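Putative TOXIN related protein (Parabacteroides distasonis ATCC 8503, PDB 3K0Y) is of unknown function, a putative toxin-related protein of the NigD-like family that joins an OB domain to a beta sandwich domain. Local coordinates at residues I13-V18 with N51-V56; H134-I139 with L150-N155; D146-E151 with E182-V187. All blocks are in the same frame, centred on the assembly; numbering follows the deposited sequence.

Contact 1: residues I13-V18 with N51-V56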
loop_
_atom_site.group_PDB
_atom_site.type_symbol
_atom_site.label_atom_id
_atom_site.label_comp_id
_atom_site.label_asym_id
_atom_site.label_seq_id
_atom_site.Cartn_x
_atom_site.Cartn_y
_atom_site.Cartn_z
ATOM N N ILE A 13 -14.676 4.973 -8.026
ATOM C CA ILE A 13 -13.231 5.047 -7.971
ATOM C C ILE A 13 -12.792 4.312 -6.737
ATOM O O ILE A 13 -13.307 4.554 -5.668
ATOM C CB ILE A 13 -12.705 6.483 -7.987
ATOM C CG1 ILE A 13 -13.405 7.279 -9.112
ATOM C CG2 ILE A 13 -11.180 6.462 -8.247
ATOM C CD1 ILE A 13 -12.768 8.642 -9.467
ATOM N N ALA A 14 -11.868 3.367 -6.903
ATOM C CA ALA A 14 -11.388 2.551 -5.788
ATOM C C ALA A 14 -9.969 1.991 -6.028
ATOM O O ALA A 14 -9.519 1.870 -7.181
ATOM C CB ALA A 14 -12.384 1.408 -5.523
ATOM N N VAL A 15 -9.276 1.663 -4.930
ATOM C CA VAL A 15 -8.022 0.955 -4.981
ATOM C C VAL A 15 -8.386 -0.541 -5.108
ATOM O O VAL A 15 -9.288 -1.015 -4.401
ATOM C CB VAL A 15 -7.107 1.306 -3.761
ATOM C CG1 VAL A 15 -5.785 0.472 -3.746
ATOM C CG2 VAL A 15 -6.789 2.793 -3.748
ATOM N N ALA A 16 -7.765 -1.234 -6.071
ATOM C CA ALA A 16 -7.988 -2.656 -6.332
ATOM C C ALA A 16 -6.667 -3.378 -6.497
ATOM O O ALA A 16 -5.684 -2.790 -6.972
ATOM C CB ALA A 16 -8.779 -2.856 -7.624
ATOM N N THR A 17 -6.682 -4.667 -6.203
ATOM C CA THR A 17 -5.596 -5.544 -6.586
ATOM C C THR A 17 -5.870 -6.186 -7.944
ATOM O O THR A 17 -6.938 -6.712 -8.191
ATOM C CB THR A 17 -5.336 -6.613 -5.542
ATOM O OG1 THR A 17 -5.209 -5.973 -4.258
ATOM C CG2 THR A 17 -4.029 -7.472 -5.923
ATOM N N VAL A 18 -4.877 -6.098 -8.823
ATOM C CA VAL A 18 -4.915 -6.708 -10.119
ATOM C C VAL A 18 -4.567 -8.189 -9.975
ATOM O O VAL A 18 -3.509 -8.547 -9.462
ATOM C CB VAL A 18 -3.884 -6.043 -11.104
ATOM C CG1 VAL A 18 -3.862 -6.810 -12.451
ATOM C CG2 VAL A 18 -4.193 -4.567 -11.375
ATOM N N ASN A 51 0.377 -9.164 -7.840
ATOM C CA ASN A 51 0.644 -8.377 -6.622
ATOM C C ASN A 51 0.856 -6.867 -6.838
ATOM O O ASN A 51 1.786 -6.261 -6.313
ATOM C CB ASN A 51 1.818 -9.027 -5.903
ATOM C CG ASN A 51 1.618 -10.525 -5.744
ATOM O OD1 ASN A 51 2.334 -11.321 -6.351
ATOM N ND2 ASN A 51 0.601 -10.908 -4.994
ATOM N N GLN A 52 -0.019 -6.277 -7.649
ATOM C CA GLN A 52 0.086 -4.884 -8.054
ATOM C C GLN A 52 -1.252 -4.269 -7.713
ATOM O O GLN A 52 -2.286 -4.863 -8.023
ATOM C CB GLN A 52 0.319 -4.823 -9.565
ATOM C CG GLN A 52 0.253 -3.488 -10.180
ATOM C CD GLN A 52 1.388 -2.589 -9.761
ATOM O OE1 GLN A 52 2.532 -2.898 -9.986
ATOM N NE2 GLN A 52 1.060 -1.444 -9.192
ATOM N N ARG A 53 -1.248 -3.114 -7.065
ATOM C CA ARG A 53 -2.516 -2.397 -6.834
ATOM C C ARG A 53 -2.644 -1.275 -7.844
ATOM O O ARG A 53 -1.636 -0.835 -8.422
ATOM C CB ARG A 53 -2.565 -1.838 -5.428
ATOM C CG ARG A 53 -2.342 -2.870 -4.357
ATOM C CD ARG A 53 -3.268 -2.609 -3.145
ATOM N NE ARG A 53 -4.549 -3.266 -3.353
ATOM C CZ ARG A 53 -5.651 -3.000 -2.649
ATOM N NH1 ARG A 53 -5.640 -2.062 -1.706
ATOM N NH2 ARG A 53 -6.737 -3.683 -2.883
ATOM N N ALA A 54 -3.865 -0.806 -8.030
ATOM C CA ALA A 54 -4.157 0.245 -8.993
ATOM C C ALA A 54 -5.344 1.067 -8.505
ATOM O O ALA A 54 -6.175 0.572 -7.759
ATOM C CB ALA A 54 -4.452 -0.321 -10.374
ATOM N N LEU A 55 -5.353 2.331 -8.877
ATOM C CA LEU A 55 -6.520 3.171 -8.758
ATOM C C LEU A 55 -7.360 2.958 -10.029
ATOM O O LEU A 55 -6.894 3.217 -11.151
ATOM C CB LEU A 55 -6.082 4.638 -8.602
ATOM C CG LEU A 55 -7.169 5.637 -8.196
ATOM C CD1 LEU A 55 -7.740 5.324 -6.812
ATOM C CD2 LEU A 55 -6.569 7.076 -8.272
ATOM N N VAL A 56 -8.574 2.461 -9.847
ATOM C CA VAL A 56 -9.444 2.074 -10.934
ATOM C C VAL A 56 -10.742 2.893 -10.978
ATOM O O VAL A 56 -11.447 2.983 -9.987
ATOM C CB VAL A 56 -9.820 0.579 -10.845
ATOM C CG1 VAL A 56 -10.660 0.183 -12.040
ATOM C CG2 VAL A 56 -8.532 -0.325 -10.748
HETATM O O HOH W 1 -2.342 -10.461 -7.759
#
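Within the NigD-like N-terminal OB domain, Ala-14 and Ala-16 pair with Val-56 and Ala-54 as the hydrogen-bonded pairs of two antiparallel strands, 11-22 and 52-62. Both bonds of each pair are present; Val-56 N to Ala-14 O is nearly straight, 2.9 Å at 172°. The non-hydrogen-bonded pairs, Val-15 with Leu-55 and Thr-17 with Arg-53, put their side chains on one face, and there the bent arginine chain swings across to the opposite strand. Arg-53 NE donates to Thr-17 OG1 over 2.9 Å, 21° out of the guanidinium plane, while NH2 adds a weak bond to the same oxygen. Val-15 CG1, anti to its backbone N (chi1 176°), lies over one face of the guanidinium, 3.3 Å from Arg-53 NH1. This pairing of first and fourth strands closes the OB barrel, and its polar cluster extends to the C-terminal domain: Thr-17 OG1 also bonds Asp-117, and Arg-53 bonds Asn-121 there and adds a salt bridge to Asp-31 of the OB domain. Leu-55 CD1 instead meets Ile-13 CG2 at 3.9 Å. On the other face Ala-16 CB touches Val-56 CG2 at 4.0 Å, and strand 25-30 packs Leu-28 against Ala-16.

Contact 2: residues H134-I139 with L150-N155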
loop_
_atom_site.group_PDB
_atom_site.type_symbol
_atom_site.label_atom_id
_atom_site.label_comp_id
_atom_site.label_asym_id
_atom_site.label_seq_id
_atom_site.Cartn_x
_atom_site.Cartn_y
_atom_site.Cartn_z
ATOM N N HIS A 134 11.742 10.229 -5.407
ATOM C CA HIS A 134 11.728 9.933 -3.981
ATOM C C HIS A 134 11.629 8.410 -3.756
ATOM O O HIS A 134 10.967 7.737 -4.507
ATOM C CB HIS A 134 10.560 10.630 -3.301
ATOM C CG HIS A 134 10.586 12.120 -3.397
ATOM N ND1 HIS A 134 9.869 12.924 -2.536
ATOM C CD2 HIS A 134 11.215 12.958 -4.267
ATOM C CE1 HIS A 134 10.082 14.195 -2.855
ATOM N NE2 HIS A 134 10.898 14.239 -3.898
ATOM N N PHE A 135 12.304 7.900 -2.719
ATOM C CA PHE A 135 12.336 6.476 -2.368
ATOM C C PHE A 135 11.357 6.270 -1.218
ATOM O O PHE A 135 11.509 6.905 -0.197
ATOM C CB PHE A 135 13.746 6.161 -1.894
ATOM C CG PHE A 135 14.119 4.702 -1.841
ATOM C CD1 PHE A 135 13.580 3.765 -2.714
ATOM C CD2 PHE A 135 15.150 4.317 -0.995
ATOM C CE1 PHE A 135 14.005 2.442 -2.722
ATOM C CE2 PHE A 135 15.601 2.988 -0.964
ATOM C CZ PHE A 135 15.024 2.040 -1.857
ATOM N N ILE A 136 10.413 5.349 -1.388
ATOM C CA ILE A 136 9.254 5.148 -0.504
ATOM C C ILE A 136 9.343 3.714 -0.006
ATOM O O ILE A 136 9.381 2.782 -0.812
ATOM C CB ILE A 136 7.898 5.289 -1.284
ATOM C CG1 ILE A 136 7.819 6.591 -2.067
ATOM C CG2 ILE A 136 6.713 5.269 -0.374
ATOM C CD1 ILE A 136 7.918 7.843 -1.137
ATOM N N ASN A 137 9.385 3.525 1.307
ATOM C CA ASN A 137 9.502 2.171 1.853
ATOM C C ASN A 137 8.776 1.945 3.178
ATOM O O ASN A 137 8.467 2.870 3.906
ATOM C CB ASN A 137 10.972 1.827 2.091
ATOM C CG ASN A 137 11.720 1.582 0.816
ATOM O OD1 ASN A 137 11.589 0.525 0.212
ATOM N ND2 ASN A 137 12.485 2.573 0.382
ATOM N N LEU A 138 8.583 0.686 3.486
ATOM C CA LEU A 138 8.042 0.260 4.772
ATOM C C LEU A 138 9.034 -0.771 5.313
ATOM O O LEU A 138 9.342 -1.739 4.610
ATOM C CB LEU A 138 6.694 -0.396 4.563
ATOM C CG LEU A 138 5.904 -0.705 5.834
ATOM C CD1 LEU A 138 5.398 0.583 6.444
ATOM C CD2 LEU A 138 4.751 -1.672 5.492
ATOM N N ILE A 139 9.535 -0.543 6.522
ATOM C CA ILE A 139 10.521 -1.429 7.137
ATOM C C ILE A 139 10.165 -1.842 8.537
ATOM O O ILE A 139 9.334 -1.210 9.212
ATOM C CB ILE A 139 11.889 -0.811 7.179
ATOM C CG1 ILE A 139 11.956 0.350 8.184
ATOM C CG2 ILE A 139 12.300 -0.373 5.753
ATOM C CD1 ILE A 139 13.384 0.932 8.327
ATOM N N LEU A 150 6.056 -1.174 12.377
ATOM C CA LEU A 150 6.658 -0.810 11.100
ATOM C C LEU A 150 6.965 0.670 11.034
ATOM O O LEU A 150 6.418 1.460 11.811
ATOM C CB LEU A 150 5.750 -1.218 9.971
ATOM C CG LEU A 150 5.264 -2.664 9.956
ATOM C CD1 LEU A 150 4.002 -2.783 9.049
ATOM C CD2 LEU A 150 6.338 -3.572 9.431
ATOM N N GLU A 151 7.871 1.042 10.119
ATOM C CA GLU A 151 8.169 2.438 9.865
ATOM C C GLU A 151 7.977 2.739 8.376
ATOM O O GLU A 151 8.519 2.045 7.517
ATOM C CB GLU A 151 9.608 2.776 10.219
ATOM C CG GLU A 151 9.973 2.622 11.609
ATOM C CD GLU A 151 11.474 2.914 11.896
ATOM O OE1 GLU A 151 12.305 3.023 10.965
ATOM O OE2 GLU A 151 11.795 3.034 13.084
ATOM N N PHE A 152 7.204 3.767 8.087
ATOM C CA PHE A 152 7.027 4.252 6.764
ATOM C C PHE A 152 8.106 5.280 6.556
ATOM O O PHE A 152 8.197 6.248 7.272
ATOM C CB PHE A 152 5.644 4.881 6.582
ATOM C CG PHE A 152 5.456 5.545 5.249
ATOM C CD1 PHE A 152 5.516 4.800 4.085
ATOM C CD2 PHE A 152 5.250 6.894 5.157
ATOM C CE1 PHE A 152 5.359 5.405 2.851
ATOM C CE2 PHE A 152 5.068 7.516 3.935
ATOM C CZ PHE A 152 5.112 6.769 2.764
ATOM N N ARG A 153 8.918 5.067 5.541
ATOM C CA ARG A 153 10.096 5.864 5.298
ATOM C C ARG A 153 10.025 6.565 3.931
ATOM O O ARG A 153 9.487 6.007 2.948
ATOM C CB ARG A 153 11.283 4.915 5.360
ATOM C CG ARG A 153 11.486 4.310 6.722
ATOM C CD ARG A 153 12.345 5.243 7.443
ATOM N NE ARG A 153 12.894 4.717 8.668
ATOM C CZ ARG A 153 13.904 5.293 9.294
ATOM N NH1 ARG A 153 14.455 6.378 8.794
ATOM N NH2 ARG A 153 14.328 4.803 10.430
ATOM N N HIS A 154 10.533 7.806 3.902
ATOM C CA HIS A 154 10.534 8.659 2.726
ATOM C C HIS A 154 11.878 9.342 2.617
ATOM O O HIS A 154 12.323 10.019 3.581
ATOM C CB HIS A 154 9.387 9.656 2.820
ATOM C CG HIS A 154 9.427 10.787 1.829
ATOM N ND1 HIS A 154 9.529 12.096 2.231
ATOM C CD2 HIS A 154 9.275 10.821 0.484
ATOM C CE1 HIS A 154 9.497 12.889 1.173
ATOM N NE2 HIS A 154 9.355 12.140 0.094
ATOM N N ASN A 155 12.540 9.118 1.478
ATOM C CA ASN A 155 13.774 9.849 1.137
ATOM C C ASN A 155 13.551 10.705 -0.096
ATOM O O ASN A 155 13.334 10.176 -1.168
ATOM C CB ASN A 155 14.900 8.871 0.823
ATOM C CG ASN A 155 16.277 9.447 1.089
ATOM O OD1 ASN A 155 16.508 10.630 0.954
ATOM N ND2 ASN A 155 17.190 8.589 1.488
#
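Ile-139 loses more surface to the opposite segment than any other residue here, 94 Å², followed by Leu-138 with 65 Å² and Asn-155 with 63 Å². The CG1 branch of Ile-139 sits between its backbone N and carbonyl carbon (chi1 70°), and CD1 at its end lies 3.5 Å from Glu-151 OE1 and 3.8 Å from Arg-153 NE. That methyl therefore rests against a salt bridge: Arg-153 grips Glu-151 OE1 side-on through NE and NH2, the latter at 2.7 Å, and sends NH1 on to Asp-98. Also on the face of Ile-139, Asn-155 places its CB 4.0 Å from Phe-135 CB, and its OD1 bonds Tyr-157 N. On the other face, Leu-138 CD2 meets Leu-150 CD1 at 3.8 Å, and Ile-136 CG2 reaches Phe-152 CE1 at 3.5 Å. Beyond Ile-136 on this face, His-134 ND1 and His-154 NE2 share a hydrogen bond of 2.8 Å, rim to rim with the ring planes at 44°; His-134 NE2 is held by Asp-159 and His-154 ND1 by Asp-104 O. Six backbone bonds in three hydrogen-bonded pairs mark an antiparallel beta hairpin at the margin of a four-stranded sheet in the NigD-like C-terminal beta sandwich domain.

Contact 3: residues D146-E151 with E182-V187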
loop_
_atom_site.group_PDB
_atom_site.type_symbol
_atom_site.label_atom_id
_atom_site.label_comp_id
_atom_site.label_asym_id
_atom_site.label_seq_id
_atom_site.Cartn_x
_atom_site.Cartn_y
_atom_site.Cartn_z
ATOM N N ASP A 146 9.482 -7.256 17.735
ATOM C CA ASP A 146 8.400 -6.288 17.538
ATOM C C ASP A 146 7.962 -6.408 16.080
ATOM O O ASP A 146 8.027 -5.447 15.333
ATOM C CB ASP A 146 8.930 -4.889 17.883
ATOM C CG ASP A 146 7.806 -3.844 18.152
ATOM O OD1 ASP A 146 6.548 -4.159 18.040
ATOM O OD2 ASP A 146 8.207 -2.665 18.464
ATOM N N PRO A 147 7.519 -7.605 15.668
ATOM C CA PRO A 147 7.264 -7.832 14.228
ATOM C C PRO A 147 6.143 -6.951 13.622
ATOM O O PRO A 147 6.204 -6.596 12.432
ATOM C CB PRO A 147 6.913 -9.322 14.156
ATOM C CG PRO A 147 6.515 -9.704 15.534
ATOM C CD PRO A 147 7.199 -8.790 16.483
ATOM N N TYR A 148 5.206 -6.521 14.456
ATOM C CA TYR A 148 4.047 -5.754 13.999
ATOM C C TYR A 148 4.201 -4.266 14.176
ATOM O O TYR A 148 3.200 -3.549 14.145
ATOM C CB TYR A 148 2.800 -6.247 14.709
ATOM C CG TYR A 148 2.562 -7.695 14.443
ATOM C CD1 TYR A 148 2.260 -8.128 13.161
ATOM C CD2 TYR A 148 2.687 -8.653 15.453
ATOM C CE1 TYR A 148 2.048 -9.468 12.886
ATOM C CE2 TYR A 148 2.448 -10.020 15.192
ATOM C CZ TYR A 148 2.138 -10.408 13.908
ATOM O OH TYR A 148 1.908 -11.709 13.582
ATOM N N THR A 149 5.440 -3.811 14.369
ATOM C CA THR A 149 5.758 -2.393 14.459
ATOM C C THR A 149 6.573 -2.100 13.186
ATOM O O THR A 149 7.654 -2.704 12.943
ATOM C CB THR A 149 6.560 -1.978 15.741
ATOM O OG1 THR A 149 5.799 -2.228 16.941
ATOM C CG2 THR A 149 6.938 -0.479 15.698
ATOM N N LEU A 150 6.056 -1.174 12.377
ATOM C CA LEU A 150 6.658 -0.810 11.100
ATOM C C LEU A 150 6.965 0.670 11.034
ATOM O O LEU A 150 6.418 1.460 11.811
ATOM C CB LEU A 150 5.750 -1.218 9.971
ATOM C CG LEU A 150 5.264 -2.664 9.956
ATOM C CD1 LEU A 150 4.002 -2.783 9.049
ATOM C CD2 LEU A 150 6.338 -3.572 9.431
ATOM N N GLU A 151 7.871 1.042 10.119
ATOM C CA GLU A 151 8.169 2.438 9.865
ATOM C C GLU A 151 7.977 2.739 8.376
ATOM O O GLU A 151 8.519 2.045 7.517
ATOM C CB GLU A 151 9.608 2.776 10.219
ATOM C CG GLU A 151 9.973 2.622 11.609
ATOM C CD GLU A 151 11.474 2.914 11.896
ATOM O OE1 GLU A 151 12.305 3.023 10.965
ATOM O OE2 GLU A 151 11.795 3.034 13.084
ATOM N N GLU A 182 -6.199 -14.764 14.319
ATOM C CA GLU A 182 -6.496 -13.739 15.324
ATOM C C GLU A 182 -6.106 -12.355 14.772
ATOM O O GLU A 182 -5.227 -12.236 13.918
ATOM C CB GLU A 182 -5.682 -13.979 16.612
ATOM C CG GLU A 182 -6.335 -14.849 17.724
ATOM C CD GLU A 182 -5.571 -14.728 19.089
ATOM O OE1 GLU A 182 -5.565 -13.614 19.656
ATOM O OE2 GLU A 182 -4.976 -15.728 19.587
ATOM N N THR A 183 -6.698 -11.313 15.340
ATOM C CA THR A 183 -6.334 -9.937 15.039
ATOM C C THR A 183 -5.320 -9.330 16.032
ATOM O O THR A 183 -5.418 -9.539 17.232
ATOM C CB THR A 183 -7.570 -9.098 14.954
ATOM O OG1 THR A 183 -8.486 -9.728 14.036
ATOM C CG2 THR A 183 -7.218 -7.717 14.402
ATOM N N VAL A 184 -4.334 -8.600 15.506
ATOM C CA VAL A 184 -3.280 -7.981 16.302
ATOM C C VAL A 184 -3.222 -6.533 15.965
ATOM O O VAL A 184 -3.840 -6.101 14.971
ATOM C CB VAL A 184 -1.843 -8.582 16.014
ATOM C CG1 VAL A 184 -1.797 -10.101 16.317
ATOM C CG2 VAL A 184 -1.374 -8.268 14.595
ATOM N N ASP A 185 -2.456 -5.790 16.762
ATOM C CA ASP A 185 -2.224 -4.389 16.545
ATOM C C ASP A 185 -1.011 -4.177 15.666
ATOM O O ASP A 185 0.063 -4.725 15.944
ATOM C CB ASP A 185 -1.985 -3.660 17.852
ATOM C CG ASP A 185 -3.238 -3.555 18.709
ATOM O OD1 ASP A 185 -4.370 -3.834 18.237
ATOM O OD2 ASP A 185 -3.040 -3.193 19.873
ATOM N N LEU A 186 -1.193 -3.382 14.618
ATOM C CA LEU A 186 -0.116 -3.024 13.711
ATOM C C LEU A 186 0.124 -1.558 13.952
ATOM O O LEU A 186 -0.801 -0.758 13.888
ATOM C CB LEU A 186 -0.525 -3.305 12.274
ATOM C CG LEU A 186 0.515 -3.232 11.161
ATOM C CD1 LEU A 186 1.466 -4.384 11.219
ATOM C CD2 LEU A 186 -0.115 -3.174 9.755
ATOM N N VAL A 187 1.346 -1.226 14.320
ATOM C CA VAL A 187 1.765 0.126 14.622
ATOM C C VAL A 187 2.651 0.551 13.427
ATOM O O VAL A 187 3.645 -0.113 13.101
ATOM C CB VAL A 187 2.520 0.185 15.974
ATOM C CG1 VAL A 187 3.143 1.551 16.228
ATOM C CG2 VAL A 187 1.547 -0.187 17.154
#
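Tyr-148 reaches across to Val-184, Asp-185 and Leu-186, and its path from CB outward accounts for much of the contact. Tyr-148 CB stands 3.4 Å from Asp-185 O and also touches Leu-186 CD1. Tyr-148 CG is anti to its own carbonyl carbon, beside the backbone N (chi1 -59°), and lies 4.0 Å from Val-184 CG2. Val-184 CG2 is also the nearest partner of Tyr-148 CD1, CD2, CE1 and CZ, all between 3.9 and 4.2 Å, which is the signature of a group over the centre of a ring. The CH-pi geometry confirms it: Val-184 CG2 is 3.8 Å from the centroid of the Tyr-148 ring and only 7° off its normal. Leu-186 CD1 comes instead at the ring edge. At the tip, OH bonds Pro-177 O, so the far end of the ring is fixed by a residue outside the two strands.

The backbone makes this a parallel pairing inside the mixed sheet of the NigD-like C-terminal beta sandwich domain, segments 149-151 and 184-187 running at 22° to one another. Val-187 N donates to Tyr-148 O, and Val-187 O accepts from Leu-150 N at 2.7 Å, so Val-187 spans both sides of Thr-149, its bridge partner. A type I turn from Asp-146 to Thr-149 delivers Tyr-148 to the start of the strand. Thr-149 and Val-187 point the same way, side by side. Leu-150, by contrast, sends CD1 to Leu-186 CD1 at 3.7 Å, and Asp-185 turns its carboxylate to Lys-202.

In the fold
Contacts 2 and 3 share strand 149-155 and lie in one mixed four-stranded sheet, pairing it antiparallel with the edge strand 135-139 and parallel with 184-192; their centres are about 16 Å apart. Contact 1 belongs to the other domain range, on the opposite side of the chain's centre, its centre about 20 Å from that of contact 2. Burial separates them: ten of twelve touching residues are buried in contact 2, seven of twelve in contact 1, and two of seven in contact 3. Contact 1 has an arginine-threonine bond across the strands, contact 2 a same-strand Arg-153/Glu-151 salt bridge and a histidine-histidine hydrogen bond across them, whereas contact 3 relies on an aromatic face and two backbone bonds.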